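Local coordinates for protein C-glycoside 3-oxidase (Microbacterium trichothecenolyticum, PDB 7DVE) that oxidises the C3 hydroxyl of the sugar in C-glycosides such as isoorientin and mangiferin, using FAD and passing the electrons to oxygen to give hydrogen peroxide, at residues Ala299-Ala304 with Leu371-Asp376; Pro340-Val345 with Ala486-Leu491. One frame throughout, in Å; residues are numbered along the deposited sequence.

Contact 1 (Ala299-Ala304 with Leu371-Asp376); sequences AQIVFA and LFCAKD
Ile301 and Leu371 form an antiparallel hydrogen-bonded pair. Leu371 N donates to Ile301 O at 2.8 Å, and Ile301 N donates to Leu371 O at 2.9 Å. A third bond, from Cys373 N to Ala299 O, is 3.0 Å long. Gln300 and Phe372 make the non-hydrogen-bonded pair between them.

On the face of Gln300 and Phe372 the two side chains run side by side. Gln300 CG sits over the Phe372 ring in a CH-pi contact, 4.3 Å from the centroid. The extended Gln300 chain, with CG anti to the backbone N (chi1 177°), carries the amide along the ring's far end. There NE2 comes to 3.4 Å from Phe372 CZ, with the two planes 30° apart. An alanine here would remove the chain beyond CB and would probably leave a gap over this face of the Phe372 ring.

On the other face Ile301 CD1 touches Cys373 SG at 3.9 Å. Helix 406-424 covers Ala299, Ile301 and Cys373 there.

Phe372 also meets the ring of His444, the inferred proton acceptor. The chemistry is thus split: apolar packing under the helix, and on the active-site side an aromatic ring backed by an amide chain.

Contact 2 (Pro340-Val345 with Ala486-Leu491); sequences PFHGQV and ACNPTL. With FAD (flavin-adenine dinucleotide), chain C.
Asn488 meets Gln344 tip to tip. Asn488 ND2 donates to Gln344 OE1 at 3.1 Å, with an angle of 157° at the hydrogen. The two amide planes are nearly coplanar. The same Gln344 OE1 accepts from His342 NE2 at 2.7 Å, in the plane of the imidazole. Two donors therefore grip one carbonyl oxygen, which limits rotation of the Gln344 amide.

Asn488 OD1 lies 2.7 Å from His342 NE2, but the angle is too poor for a hydrogen bond. The ring and the Asn488 amide stand almost perpendicular, 88° apart.

The backbone of 486-488 carries the His342 ring on one face. Cys487 CA makes a CH-pi contact 4.0 Å from the centroid, and Asn488 N lies over the ring centre. His342 CG is anti to the backbone N (chi1 159°), which brings the imidazole over this backbone. Ala486 CB packs against His342 CB at 3.8 Å.

On the flavin side, Asn488 CB comes to 3.2 Å from FAD N3. Thr490 N donates to FAD O2 at 3.2 Å. Thr490 OG1 accepts from FAD O3'; its own approach to FAD O2 is very short, so that geometry is doubtful.

Farther out, Glu139 OE2 accepts from the backbone N of both Ala486 and Cys487. Gln298 NE2 donates to Cys487 O. The His342 ring also meets Trp332 and Phe372.

The contact joins the sheet of the substrate-binding part to the turn before the C-terminal helix of this GMC oxidoreductase. The donors of His342 and Asn488 converge on Gln344 OE1, which is consistent with a fixed Asn488 amide beside the pyrimidine end of the flavin and near His444.

Overall arrangement
After most of the parallel FAD-binding sheet has formed, the chain reaches 299-304, the first half of contact 1. It then runs to 340-345, the first half of contact 2. At 371-376 it returns to close the loop of contact 1. A much longer excursion, holding helix 406-424 and strand 427-436, follows before 486-491 closes contact 2. The segments alternate, so the two loops cross. Strands 341-347 and 366-373, one from each contact, are neighbours in the antiparallel sheet, joined by a probable hydrogen bond from Phe372 N to His342 O. Contact 1 thus knits the sheet internally, and contact 2 ties that sheet to the flavin-binding turn leading into helix 490-510.

Contact 1 (Ala299-Ala304 with Leu371-Asp376)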
loop_
_atom_site.group_PDB
_atom_site.type_symbol
_atom_site.label_atom_id
_atom_site.label_comp_id
_atom_site.label_asym_id
_atom_site.label_seq_id
_atom_site.Cartn_x
_atom_site.Cartn_y
_atom_site.Cartn_z
ATOM N N ALA A 299 -5.115 12.971 3.141
ATOM C CA ALA A 299 -6.443 13.283 3.675
ATOM C C ALA A 299 -7.519 12.782 2.714
ATOM O O ALA A 299 -7.426 12.984 1.500
ATOM C CB ALA A 299 -6.581 14.790 3.909
ATOM N N GLN A 300 -8.528 12.096 3.262
ATOM C CA GLN A 300 -9.512 11.365 2.469
ATOM C C GLN A 300 -10.904 11.915 2.744
ATOM O O GLN A 300 -11.307 12.056 3.911
ATOM C CB GLN A 300 -9.461 9.876 2.798
ATOM C CG GLN A 300 -10.511 9.032 2.068
ATOM C CD GLN A 300 -10.412 7.535 2.360
ATOM O OE1 GLN A 300 -9.870 7.099 3.384
ATOM N NE2 GLN A 300 -10.952 6.749 1.465
ATOM N N ILE A 301 -11.622 12.241 1.673
ATOM C CA ILE A 301 -12.981 12.772 1.736
ATOM C C ILE A 301 -13.873 11.769 1.020
ATOM O O ILE A 301 -13.550 11.339 -0.089
ATOM C CB ILE A 301 -13.093 14.166 1.083
ATOM C CG1 ILE A 301 -12.199 15.196 1.794
ATOM C CG2 ILE A 301 -14.548 14.652 1.120
ATOM C CD1 ILE A 301 -10.828 15.430 1.171
ATOM N N VAL A 302 -14.978 11.383 1.651
ATOM C CA VAL A 302 -15.836 10.323 1.132
ATOM C C VAL A 302 -17.259 10.846 0.992
ATOM O O VAL A 302 -17.689 11.786 1.668
ATOM C CB VAL A 302 -15.833 9.062 2.028
ATOM C CG1 VAL A 302 -14.441 8.431 2.083
ATOM C CG2 VAL A 302 -16.365 9.398 3.434
ATOM N N PHE A 303 -18.005 10.177 0.135
ATOM C CA PHE A 303 -19.340 10.614 -0.237
ATOM C C PHE A 303 -20.053 9.384 -0.777
ATOM O O PHE A 303 -19.409 8.481 -1.289
ATOM C CB PHE A 303 -19.238 11.709 -1.304
ATOM C CG PHE A 303 -20.417 12.615 -1.378
ATOM C CD1 PHE A 303 -21.059 13.043 -0.234
ATOM C CD2 PHE A 303 -20.867 13.070 -2.616
ATOM C CE1 PHE A 303 -22.149 13.944 -0.306
ATOM C CE2 PHE A 303 -21.957 13.939 -2.712
ATOM C CZ PHE A 303 -22.599 14.380 -1.540
ATOM N N ALA A 304 -21.366 9.351 -0.692
ATOM C CA ALA A 304 -22.121 8.218 -1.206
ATOM C C ALA A 304 -23.319 8.743 -1.972
ATOM O O ALA A 304 -23.965 9.696 -1.524
ATOM C CB ALA A 304 -22.592 7.293 -0.063
ATOM N N LEU A 371 -12.160 11.130 -2.561
ATOM C CA LEU A 371 -11.133 12.038 -3.034
ATOM C C LEU A 371 -9.985 12.087 -2.033
ATOM O O LEU A 371 -10.198 12.068 -0.820
ATOM C CB LEU A 371 -11.687 13.450 -3.273
ATOM C CG LEU A 371 -11.865 13.884 -4.747
ATOM C CD1 LEU A 371 -12.924 13.048 -5.478
ATOM C CD2 LEU A 371 -12.143 15.397 -4.852
ATOM N N PHE A 372 -8.768 12.149 -2.555
ATOM C CA PHE A 372 -7.549 12.114 -1.766
ATOM C C PHE A 372 -6.717 13.328 -2.107
ATOM O O PHE A 372 -6.523 13.639 -3.289
ATOM C CB PHE A 372 -6.712 10.859 -2.050
ATOM C CG PHE A 372 -7.404 9.572 -1.698
ATOM C CD1 PHE A 372 -8.440 9.074 -2.501
ATOM C CD2 PHE A 372 -7.015 8.843 -0.580
ATOM C CE1 PHE A 372 -9.099 7.875 -2.186
ATOM C CE2 PHE A 372 -7.656 7.633 -0.275
ATOM C CZ PHE A 372 -8.707 7.150 -1.087
ATOM N N CYS A 373 -6.217 13.991 -1.064
ATOM C CA CYS A 373 -5.387 15.178 -1.175
ATOM C C CYS A 373 -3.906 14.833 -1.095
ATOM O O CYS A 373 -3.512 13.849 -0.458
ATOM C CB CYS A 373 -5.724 16.163 -0.061
ATOM S SG CYS A 373 -7.378 16.768 -0.187
ATOM N N ALA A 374 -3.092 15.665 -1.749
ATOM C CA ALA A 374 -1.650 15.652 -1.554
ATOM C C ALA A 374 -1.291 16.471 -0.313
ATOM O O ALA A 374 -1.909 17.500 -0.034
ATOM C CB ALA A 374 -0.945 16.229 -2.779
ATOM N N LYS A 375 -0.299 16.000 0.438
ATOM C CA LYS A 375 0.102 16.659 1.669
ATOM C C LYS A 375 1.101 17.777 1.379
ATOM O O LYS A 375 1.946 17.660 0.486
ATOM C CB LYS A 375 0.729 15.651 2.633
ATOM C CG LYS A 375 1.044 16.221 4.039
ATOM C CD LYS A 375 -0.169 16.809 4.764
ATOM C CE LYS A 375 0.171 17.210 6.227
ATOM N NZ LYS A 375 1.124 18.380 6.368
ATOM N N ASP A 376 0.967 18.879 2.109
ATOM C CA ASP A 376 2.030 19.868 2.216
ATOM C C ASP A 376 3.150 19.255 3.049
ATOM O O ASP A 376 3.034 19.154 4.277
ATOM C CB ASP A 376 1.486 21.137 2.866
ATOM C CG ASP A 376 2.548 22.217 3.055
ATOM O OD1 ASP A 376 3.753 21.929 2.918
ATOM O OD2 ASP A 376 2.165 23.369 3.334
#

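Contact 2 (Pro340-Val345 with Ala486-Leu491)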
loop_
_atom_site.group_PDB
_atom_site.type_symbol
_atom_site.label_atom_id
_atom_site.label_comp_id
_atom_site.label_asym_id
_atom_site.label_seq_id
_atom_site.Cartn_x
_atom_site.Cartn_y
_atom_site.Cartn_z
ATOM N N PRO A 340 -5.818 19.141 -7.879
ATOM C CA PRO A 340 -4.872 18.204 -7.247
ATOM C C PRO A 340 -5.511 17.222 -6.264
ATOM O O PRO A 340 -5.121 17.128 -5.097
ATOM C CB PRO A 340 -3.874 19.158 -6.572
ATOM C CG PRO A 340 -4.660 20.366 -6.251
ATOM C CD PRO A 340 -5.721 20.499 -7.313
ATOM N N PHE A 341 -6.455 16.413 -6.763
ATOM C CA PHE A 341 -7.060 15.334 -5.995
ATOM C C PHE A 341 -7.112 14.062 -6.824
ATOM O O PHE A 341 -7.443 14.090 -8.014
ATOM C CB PHE A 341 -8.480 15.701 -5.525
ATOM C CG PHE A 341 -8.670 17.162 -5.332
ATOM C CD1 PHE A 341 -8.178 17.785 -4.205
ATOM C CD2 PHE A 341 -9.274 17.930 -6.315
ATOM C CE1 PHE A 341 -8.307 19.170 -4.045
ATOM C CE2 PHE A 341 -9.407 19.308 -6.169
ATOM C CZ PHE A 341 -8.926 19.931 -5.032
ATOM N N HIS A 342 -6.798 12.940 -6.195
ATOM C CA HIS A 342 -7.059 11.648 -6.814
ATOM C C HIS A 342 -8.480 11.231 -6.444
ATOM O O HIS A 342 -8.829 11.205 -5.259
ATOM C CB HIS A 342 -6.044 10.609 -6.354
ATOM C CG HIS A 342 -6.502 9.201 -6.536
ATOM N ND1 HIS A 342 -6.405 8.540 -7.741
ATOM C CD2 HIS A 342 -7.088 8.334 -5.672
ATOM C CE1 HIS A 342 -6.887 7.319 -7.608
ATOM N NE2 HIS A 342 -7.301 7.165 -6.359
ATOM N N GLY A 343 -9.306 10.931 -7.443
ATOM C CA GLY A 343 -10.694 10.570 -7.221
ATOM C C GLY A 343 -10.961 9.141 -7.656
ATOM O O GLY A 343 -10.472 8.693 -8.694
ATOM N N GLN A 344 -11.749 8.435 -6.870
ATOM C CA GLN A 344 -12.219 7.152 -7.334
ATOM C C GLN A 344 -13.678 7.014 -6.946
ATOM O O GLN A 344 -14.092 7.458 -5.869
ATOM C CB GLN A 344 -11.386 5.988 -6.780
ATOM C CG GLN A 344 -11.218 5.971 -5.287
ATOM C CD GLN A 344 -10.041 5.110 -4.852
ATOM O OE1 GLN A 344 -8.913 5.231 -5.372
ATOM N NE2 GLN A 344 -10.297 4.234 -3.892
ATOM N N VAL A 345 -14.444 6.432 -7.870
ATOM C CA VAL A 345 -15.844 6.084 -7.685
ATOM C C VAL A 345 -15.947 4.567 -7.717
ATOM O O VAL A 345 -15.381 3.927 -8.609
ATOM C CB VAL A 345 -16.719 6.721 -8.778
ATOM C CG1 VAL A 345 -18.182 6.537 -8.436
ATOM C CG2 VAL A 345 -16.374 8.169 -8.929
ATOM N N ALA A 486 -1.252 12.249 -4.351
ATOM C CA ALA A 486 -2.620 11.941 -3.962
ATOM C C ALA A 486 -3.055 10.526 -4.319
ATOM O O ALA A 486 -3.951 9.996 -3.667
ATOM C CB ALA A 486 -3.594 12.925 -4.614
ATOM N N CYS A 487 -2.459 9.907 -5.337
ATOM C CA CYS A 487 -2.991 8.660 -5.875
ATOM C C CYS A 487 -2.564 7.490 -5.003
ATOM O O CYS A 487 -1.675 7.600 -4.169
ATOM C CB CYS A 487 -2.515 8.429 -7.322
ATOM S SG CYS A 487 -0.743 8.241 -7.471
ATOM N N ASN A 488 -3.198 6.350 -5.213
ATOM C CA ASN A 488 -2.901 5.203 -4.371
ATOM C C ASN A 488 -1.453 4.795 -4.622
ATOM O O ASN A 488 -1.022 4.736 -5.782
ATOM C CB ASN A 488 -3.881 4.065 -4.650
ATOM C CG ASN A 488 -5.283 4.583 -4.963
ATOM O OD1 ASN A 488 -5.495 5.214 -5.996
ATOM N ND2 ASN A 488 -6.240 4.337 -4.066
ATOM N N PRO A 489 -0.654 4.606 -3.579
ATOM C CA PRO A 489 0.804 4.572 -3.771
ATOM C C PRO A 489 1.393 3.225 -4.139
ATOM O O PRO A 489 2.551 3.177 -4.571
ATOM C CB PRO A 489 1.336 5.022 -2.406
ATOM C CG PRO A 489 0.317 4.504 -1.463
ATOM C CD PRO A 489 -1.020 4.693 -2.155
ATOM N N THR A 490 0.652 2.130 -3.956
ATOM C CA THR A 490 1.280 0.814 -4.008
ATOM C C THR A 490 1.973 0.565 -5.350
ATOM O O THR A 490 3.118 0.103 -5.383
ATOM C CB THR A 490 0.257 -0.283 -3.721
ATOM O OG1 THR A 490 -0.576 0.118 -2.632
ATOM C CG2 THR A 490 0.995 -1.571 -3.314
ATOM N N LEU A 491 1.295 0.835 -6.470
ATOM C CA LEU A 491 1.933 0.596 -7.762
ATOM C C LEU A 491 3.274 1.311 -7.838
ATOM O O LEU A 491 4.256 0.750 -8.345
ATOM C CB LEU A 491 1.043 1.052 -8.915
ATOM C CG LEU A 491 1.676 0.850 -10.321
ATOM C CD1 LEU A 491 2.187 -0.582 -10.545
ATOM C CD2 LEU A 491 0.680 1.172 -11.422
HETATM P PA FAD C . 2.642 -3.828 3.873
HETATM O O1A FAD C . 2.247 -3.273 5.190
HETATM O O2A FAD C . 1.591 -4.097 2.864
HETATM O O5B FAD C . 3.452 -5.163 4.278
HETATM C C5B FAD C . 4.550 -5.061 5.188
HETATM C C4B FAD C . 4.729 -6.365 5.923
HETATM O O4B FAD C . 5.908 -6.179 6.762
HETATM C C3B FAD C . 3.562 -6.619 6.898
HETATM O O3B FAD C . 3.046 -7.941 6.648
HETATM C C2B FAD C . 4.279 -6.562 8.255
HETATM O O2B FAD C . 3.739 -7.505 9.184
HETATM C C1B FAD C . 5.689 -6.992 7.905
HETATM N N9A FAD C . 6.662 -6.571 8.978
HETATM C C8A FAD C . 6.712 -5.305 9.426
HETATM N N7A FAD C . 7.667 -5.223 10.359
HETATM C C5A FAD C . 8.211 -6.434 10.504
HETATM C C6A FAD C . 9.205 -6.867 11.292
HETATM N N6A FAD C . 9.760 -5.958 12.093
HETATM N N1A FAD C . 9.630 -8.145 11.281
HETATM C C2A FAD C . 8.998 -9.037 10.412
HETATM N N3A FAD C . 7.966 -8.559 9.584
HETATM C C4A FAD C . 7.594 -7.269 9.647
HETATM N N1 FAD C . -3.335 0.746 -1.700
HETATM C C2 FAD C . -3.439 1.101 -3.034
HETATM O O2 FAD C . -2.411 1.399 -3.630
HETATM N N3 FAD C . -4.694 1.129 -3.664
HETATM C C4 FAD C . -5.851 0.745 -2.949
HETATM O O4 FAD C . -6.946 0.751 -3.520
HETATM C C4X FAD C . -5.727 0.391 -1.610
HETATM N N5 FAD C . -6.802 0.067 -0.848
HETATM C C5X FAD C . -6.616 -0.406 0.418
HETATM C C6 FAD C . -7.702 -0.882 1.177
HETATM C C7 FAD C . -7.535 -1.423 2.447
HETATM C C7M FAD C . -8.751 -1.946 3.252
HETATM C C8 FAD C . -6.252 -1.491 2.994
HETATM C C8M FAD C . -6.053 -2.084 4.401
HETATM C C9 FAD C . -5.164 -1.013 2.251
HETATM C C9A FAD C . -5.334 -0.463 0.967
HETATM N N10 FAD C . -4.290 0.017 0.254
HETATM C C10 FAD C . -4.462 0.394 -1.014
HETATM C "C1'" FAD C . -2.911 0.121 0.810
HETATM C "C2'" FAD C . -1.971 -1.036 0.451
HETATM O "O2'" FAD C . -2.447 -2.225 1.103
HETATM C "C3'" FAD C . -0.500 -0.692 0.858
HETATM O "O3'" FAD C . -0.059 0.476 0.150
HETATM C "C4'" FAD C . 0.464 -1.815 0.467
HETATM O "O4'" FAD C . 0.056 -3.026 1.084
HETATM C "C5'" FAD C . 1.906 -1.476 0.934
HETATM O "O5'" FAD C . 2.768 -2.619 0.767
HETATM P P FAD C . 4.126 -2.850 1.617
HETATM O O1P FAD C . 4.685 -4.215 1.418
HETATM O O2P FAD C . 4.969 -1.671 1.324
HETATM O O3P FAD C . 3.747 -2.881 3.190
#